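Local structure of paenibacillus xanthan lyase (Paenibacillus, 6F2P) at residues A[831-836]-A[846-851]; A[875-880]-A[891-896]. The protein is a lyase that cleaves the bacterial polysaccharide xanthan, and carries calcium ions bound along its chain. One frame throughout, in Å; residues are numbered along the deposited sequence.

Both contacts belong to one calcium-binding beta-sandwich. They share a sheet, because strand 832-838 of interaction 1 lies beside strand 871-882 of interaction 2, and a probable hydrogen bond from T880 N to I833 O, 2.8 Å long, joins them. Interaction 1 works within that sheet, at its outermost strand: it is partly buried and rests on backbone hydrogen bonds, with a carboxylate and a water closing one end. Interaction 2 runs across the sandwich to the opposing sheet. All its touching residues are buried and the chemistry is apolar, leucine tips and phenylalanine rings. Y834 links the two, its ring packing on T879 and L891.

Interaction 1. Residues A[831-836]-A[846-851]; sequences SGIYQL and AQDMFW
The phenol ring of Y834 and the phenyl ring of F850 both meet the opposite segment obliquely: M849 CG stands 4.1 Å from Y834 CD1, while S831 O lies obliquely to the F850 ring, 4.2 Å from F850 CD1. Y834 sits within, and F850 just beyond, an antiparallel beta hairpin of strands 832-838 and 841-848, the latter outermost in its sheet of the sandwich. Register is set by Y834 and Q847, a hydrogen-bonded pair. Y834 N gives to Q847 O at 2.9 Å from above the carbonyl plane, whereas Q847 N gives to Y834 O at 2.7 Å, in the plane of the Y834 carbonyl and nearly straight (N-H...O 167°). A third bond, M849 N to G832 O, extends the backbone pairing one residue past the end of strand 841-848.

I833 and D848 form the adjoining non-hydrogen-bonded pair and turn to the other face from Y834. I833 CG1, anti to its carbonyl carbon, reaches D848 CB at 3.7 Å, so that the two side chains cross obliquely. At the inner face M849 continues past Y834 at about a right angle and also packs on I825 and F860 of the opposing sheet, which ties the hairpin end to the sandwich interior.

D848 organises the turn after the strand. Its OD2 is held by N883, and its OD1 receives two donors: a water that also donates to S831 O, and F850 N, which closes an Asx turn at 3.0 Å and approaches OD1 52° out of the carboxylate plane.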
loop_
_atom_site.group_PDB
_atom_site.type_symbol
_atom_site.label_atom_id
_atom_site.label_comp_id
_atom_site.label_asym_id
_atom_site.label_seq_id
_atom_site.Cartn_x
_atom_site.Cartn_y
_atom_site.Cartn_z
ATOM N N SER A 831 29.847 24.385 14.773
ATOM C CA SER A 831 28.755 24.034 15.681
ATOM C C SER A 831 27.814 25.214 15.891
ATOM O O SER A 831 28.215 26.238 16.446
ATOM C CB SER A 831 29.307 23.589 17.039
ATOM O OG SER A 831 30.112 22.430 16.921
ATOM N N GLY A 832 26.564 25.068 15.464
ATOM C CA GLY A 832 25.587 26.134 15.616
ATOM C C GLY A 832 24.951 26.177 16.996
ATOM O O GLY A 832 25.484 25.623 17.961
ATOM N N ILE A 833 23.810 26.855 17.085
ATOM C CA ILE A 833 23.018 26.915 18.310
ATOM C C ILE A 833 21.680 26.240 18.056
ATOM O O ILE A 833 20.941 26.638 17.155
ATOM C CB ILE A 833 22.735 28.365 18.748
ATOM C CG1 ILE A 833 24.041 29.116 19.015
ATOM C CG2 ILE A 833 21.825 28.383 19.967
ATOM C CD1 ILE A 833 23.835 30.545 19.425
ATOM N N TYR A 834 21.363 25.223 18.851
ATOM C CA TYR A 834 20.174 24.418 18.596
ATOM C C TYR A 834 19.083 24.529 19.660
ATOM O O TYR A 834 19.366 24.767 20.835
ATOM C CB TYR A 834 20.572 22.964 18.349
ATOM C CG TYR A 834 21.180 22.764 16.978
ATOM C CD1 TYR A 834 22.531 23.011 16.747
ATOM C CD2 TYR A 834 20.397 22.354 15.907
ATOM C CE1 TYR A 834 23.085 22.843 15.487
ATOM C CE2 TYR A 834 20.942 22.186 14.642
ATOM C CZ TYR A 834 22.282 22.434 14.438
ATOM O OH TYR A 834 22.813 22.259 13.183
ATOM N N GLN A 835 17.837 24.381 19.222
ATOM C CA GLN A 835 16.684 24.344 20.115
ATOM C C GLN A 835 15.970 23.011 19.949
ATOM O O GLN A 835 15.545 22.664 18.849
ATOM C CB GLN A 835 15.704 25.476 19.791
ATOM C CG GLN A 835 14.351 25.349 20.493
ATOM C CD GLN A 835 14.422 25.793 21.942
ATOM O OE1 GLN A 835 14.892 26.896 22.232
ATOM N NE2 GLN A 835 13.976 24.930 22.863
ATOM N N LEU A 836 15.838 22.264 21.036
ATOM C CA LEU A 836 15.130 20.992 21.000
ATOM C C LEU A 836 13.630 21.185 21.195
ATOM O O LEU A 836 13.194 21.965 22.047
ATOM C CB LEU A 836 15.660 20.055 22.082
ATOM C CG LEU A 836 14.867 18.765 22.296
ATOM C CD1 LEU A 836 15.116 17.779 21.157
ATOM C CD2 LEU A 836 15.207 18.145 23.632
ATOM N N ALA A 846 17.546 27.457 24.012
ATOM C CA ALA A 846 18.451 27.035 22.948
ATOM C C ALA A 846 19.857 26.874 23.505
ATOM O O ALA A 846 20.259 27.601 24.412
ATOM C CB ALA A 846 18.430 28.027 21.773
ATOM N N GLN A 847 20.597 25.912 22.969
ATOM C CA GLN A 847 21.925 25.619 23.479
ATOM C C GLN A 847 22.975 25.938 22.437
ATOM O O GLN A 847 22.942 25.408 21.325
ATOM C CB GLN A 847 22.029 24.143 23.861
ATOM C CG GLN A 847 21.164 23.746 25.040
ATOM C CD GLN A 847 21.893 23.875 26.363
ATOM O OE1 GLN A 847 23.093 24.155 26.406
ATOM N NE2 GLN A 847 21.171 23.662 27.452
ATOM N N ASP A 848 23.911 26.808 22.793
ATOM C CA ASP A 848 25.037 27.075 21.913
ATOM C C ASP A 848 26.021 25.907 22.032
ATOM O O ASP A 848 26.707 25.740 23.055
ATOM C CB ASP A 848 25.675 28.435 22.234
ATOM C CG ASP A 848 27.015 28.635 21.556
ATOM O OD1 ASP A 848 27.301 27.955 20.546
ATOM O OD2 ASP A 848 27.791 29.483 22.044
ATOM N N MET A 849 26.068 25.106 20.968
ATOM C CA MET A 849 26.835 23.868 20.932
ATOM C C MET A 849 28.290 24.081 20.520
ATOM O O MET A 849 29.013 23.116 20.277
ATOM C CB MET A 849 26.179 22.881 19.967
ATOM C CG MET A 849 24.697 22.657 20.198
ATOM S SD MET A 849 24.458 21.614 21.627
ATOM C CE MET A 849 22.753 21.113 21.457
ATOM N N PHE A 850 28.723 25.333 20.433
ATOM C CA PHE A 850 30.116 25.611 20.094
ATOM C C PHE A 850 31.019 25.753 21.329
ATOM O O PHE A 850 30.607 26.291 22.359
ATOM C CB PHE A 850 30.228 26.862 19.216
ATOM C CG PHE A 850 31.638 27.179 18.790
ATOM C CD1 PHE A 850 32.195 26.560 17.679
ATOM C CD2 PHE A 850 32.408 28.090 19.501
ATOM C CE1 PHE A 850 33.495 26.840 17.282
ATOM C CE2 PHE A 850 33.707 28.371 19.114
ATOM C CZ PHE A 850 34.253 27.745 18.000
ATOM N N TRP A 851 32.250 25.260 21.211
ATOM C CA TRP A 851 33.285 25.535 22.205
ATOM C C TRP A 851 34.713 25.324 21.676
ATOM O O TRP A 851 34.936 24.591 20.707
ATOM C CB TRP A 851 33.056 24.750 23.503
ATOM C CG TRP A 851 33.337 23.283 23.421
ATOM C CD1 TRP A 851 34.500 22.646 23.753
ATOM C CD2 TRP A 851 32.431 22.265 22.997
ATOM N NE1 TRP A 851 34.372 21.292 23.561
ATOM C CE2 TRP A 851 33.109 21.031 23.096
ATOM C CE3 TRP A 851 31.111 22.276 22.541
ATOM C CZ2 TRP A 851 32.512 19.823 22.756
ATOM C CZ3 TRP A 851 30.519 21.079 22.205
ATOM C CH2 TRP A 851 31.220 19.866 22.312
HETATM O O HOH W 1 27.141 28.112 17.748
#

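Interaction 2. Residues A[875-880]-A[891-896]; sequences FRLKTT and LMLDNF. With CA (calcium ion), chain C.
L877, F896 and F875 carry this contact, which bridges the two facing sheets of a beta-sandwich. Strands 871-882 and 891-900 come from different sheets: the axes of their segments approach to 11.2 Å and run 146° apart, a separation that only side chains span. The fold and its calcium site are consistent with a carbohydrate-binding-module type of jelly roll.

L877 is the hub. Its CG lies anti to the carbonyl carbon and its chi2 of 172° stretches the chain, so that the single methyl CD1 makes all of L877's close contacts with segment 891-896. That methyl meets L893 CD2 tip to tip at 3.7 Å and the F896 ring, again end-on, with CZ 3.8 Å from CD1. L891 CD2 is a looser neighbour, 4.3 Å from L877 CD1. F798 of the same opposing sheet packs against L877, L891 and L893, extending the apolar cluster.

F896 meets F875 in an edge-to-face pair in which F875 presents its edge. The ring centroids are 5.5 Å apart and the planes make 52°, well short of a perpendicular T. F875 CD2 stands over one face of F896, 4.5 Å from F896 CD1.

A classic beta bulge, D894 and N895 facing R824, explains how L891, L893 and F896 can all point inward: the extra residue shifts the inward positions by one after L893. The bulge also contains a calcium ligand, D894. D894 OD2 is salt-bridged to R824, while E769, E771, S791 and K794 complete the calcium site, to which D894 contributes its OD1 at 2.3 Å and its own carbonyl O at 2.8 Å from the ion.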
loop_
_atom_site.group_PDB
_atom_site.type_symbol
_atom_site.label_atom_id
_atom_site.label_comp_id
_atom_site.label_asym_id
_atom_site.label_seq_id
_atom_site.Cartn_x
_atom_site.Cartn_y
_atom_site.Cartn_z
ATOM N N PHE A 875 11.726 14.024 18.264
ATOM C CA PHE A 875 12.724 14.924 18.822
ATOM C C PHE A 875 13.312 15.752 17.688
ATOM O O PHE A 875 14.032 15.226 16.837
ATOM C CB PHE A 875 13.853 14.128 19.484
ATOM C CG PHE A 875 13.487 13.498 20.805
ATOM C CD1 PHE A 875 12.448 12.591 20.901
ATOM C CD2 PHE A 875 14.228 13.777 21.942
ATOM C CE1 PHE A 875 12.136 12.000 22.112
ATOM C CE2 PHE A 875 13.925 13.194 23.149
ATOM C CZ PHE A 875 12.879 12.302 23.238
ATOM N N ARG A 876 13.013 17.046 17.674
ATOM C CA ARG A 876 13.512 17.933 16.623
ATOM C C ARG A 876 14.587 18.886 17.143
ATOM O O ARG A 876 14.417 19.530 18.186
ATOM C CB ARG A 876 12.364 18.735 16.008
ATOM C CG ARG A 876 12.823 19.879 15.132
ATOM C CD ARG A 876 11.646 20.623 14.522
ATOM N NE ARG A 876 10.737 19.727 13.815
ATOM C CZ ARG A 876 9.888 20.113 12.865
ATOM N NH1 ARG A 876 9.837 21.385 12.494
ATOM N NH2 ARG A 876 9.098 19.225 12.276
ATOM N N LEU A 877 15.697 18.968 16.416
ATOM C CA LEU A 877 16.755 19.919 16.741
ATOM C C LEU A 877 16.850 20.997 15.656
ATOM O O LEU A 877 17.210 20.716 14.505
ATOM C CB LEU A 877 18.096 19.205 16.917
ATOM C CG LEU A 877 18.342 18.418 18.212
ATOM C CD1 LEU A 877 19.630 17.648 18.100
ATOM C CD2 LEU A 877 18.380 19.333 19.435
ATOM N N LYS A 878 16.518 22.226 16.042
ATOM C CA LYS A 878 16.399 23.326 15.108
ATOM C C LYS A 878 17.528 24.334 15.270
ATOM O O LYS A 878 17.783 24.825 16.375
ATOM C CB LYS A 878 15.058 24.031 15.303
ATOM C CG LYS A 878 14.854 25.231 14.385
ATOM C CD LYS A 878 13.556 25.967 14.691
ATOM C CE LYS A 878 13.590 26.613 16.071
ATOM N NZ LYS A 878 12.355 27.400 16.345
ATOM N N THR A 879 18.196 24.649 14.160
ATOM C CA THR A 879 19.211 25.691 14.150
ATOM C C THR A 879 18.559 27.043 14.443
ATOM O O THR A 879 17.607 27.434 13.771
ATOM C CB THR A 879 19.929 25.751 12.791
ATOM O OG1 THR A 879 20.544 24.486 12.518
ATOM C CG2 THR A 879 20.995 26.834 12.796
ATOM N N THR A 880 19.056 27.744 15.458
ATOM C CA THR A 880 18.473 29.026 15.846
ATOM C C THR A 880 19.483 30.159 15.722
ATOM O O THR A 880 19.127 31.327 15.879
ATOM C CB THR A 880 17.922 29.012 17.292
ATOM O OG1 THR A 880 18.958 28.627 18.202
ATOM C CG2 THR A 880 16.762 28.048 17.421
ATOM N N LEU A 891 26.587 20.614 13.219
ATOM C CA LEU A 891 26.556 19.982 14.527
ATOM C C LEU A 891 27.006 18.537 14.410
ATOM O O LEU A 891 26.730 17.871 13.407
ATOM C CB LEU A 891 25.137 20.043 15.092
ATOM C CG LEU A 891 24.830 19.438 16.462
ATOM C CD1 LEU A 891 25.520 20.216 17.577
ATOM C CD2 LEU A 891 23.325 19.406 16.683
ATOM N N MET A 892 27.715 18.062 15.428
ATOM C CA MET A 892 28.103 16.661 15.504
ATOM C C MET A 892 27.339 15.969 16.634
ATOM O O MET A 892 27.806 15.926 17.777
ATOM C CB MET A 892 29.614 16.527 15.726
ATOM C CG MET A 892 30.462 16.825 14.500
ATOM S SD MET A 892 30.286 15.573 13.210
ATOM C CE MET A 892 30.760 16.529 11.772
ATOM N N LEU A 893 26.166 15.430 16.313
ATOM C CA LEU A 893 25.308 14.785 17.306
ATOM C C LEU A 893 25.693 13.319 17.542
ATOM O O LEU A 893 25.730 12.521 16.606
ATOM C CB LEU A 893 23.847 14.894 16.862
ATOM C CG LEU A 893 22.735 14.262 17.701
ATOM C CD1 LEU A 893 22.760 14.760 19.139
ATOM C CD2 LEU A 893 21.396 14.578 17.050
ATOM N N ASP A 894 25.975 12.964 18.791
ATOM C CA ASP A 894 26.367 11.591 19.104
ATOM C C ASP A 894 25.159 10.761 19.516
ATOM O O ASP A 894 24.906 9.705 18.937
ATOM C CB ASP A 894 27.456 11.551 20.190
ATOM C CG ASP A 894 28.026 10.143 20.415
ATOM O OD1 ASP A 894 27.651 9.213 19.662
ATOM O OD2 ASP A 894 28.860 9.965 21.334
ATOM N N ASN A 895 24.417 11.238 20.515
ATOM C CA ASN A 895 23.238 10.513 20.983
ATOM C C ASN A 895 22.284 11.348 21.834
ATOM O O ASN A 895 22.528 12.525 22.088
ATOM C CB ASN A 895 23.639 9.230 21.728
ATOM C CG ASN A 895 24.414 9.499 23.012
ATOM O OD1 ASN A 895 24.247 10.532 23.659
ATOM N ND2 ASN A 895 25.262 8.550 23.393
ATOM N N PHE A 896 21.189 10.720 22.249
ATOM C CA PHE A 896 20.306 11.276 23.260
ATOM C C PHE A 896 20.288 10.313 24.440
ATOM O O PHE A 896 20.499 9.111 24.274
ATOM C CB PHE A 896 18.878 11.420 22.732
ATOM C CG PHE A 896 18.705 12.485 21.684
ATOM C CD1 PHE A 896 18.680 13.823 22.039
ATOM C CD2 PHE A 896 18.532 12.144 20.351
ATOM C CE1 PHE A 896 18.510 14.804 21.087
ATOM C CE2 PHE A 896 18.355 13.125 19.386
ATOM C CZ PHE A 896 18.347 14.459 19.758
HETATM CA CA CA C . 26.703 7.602 18.386
#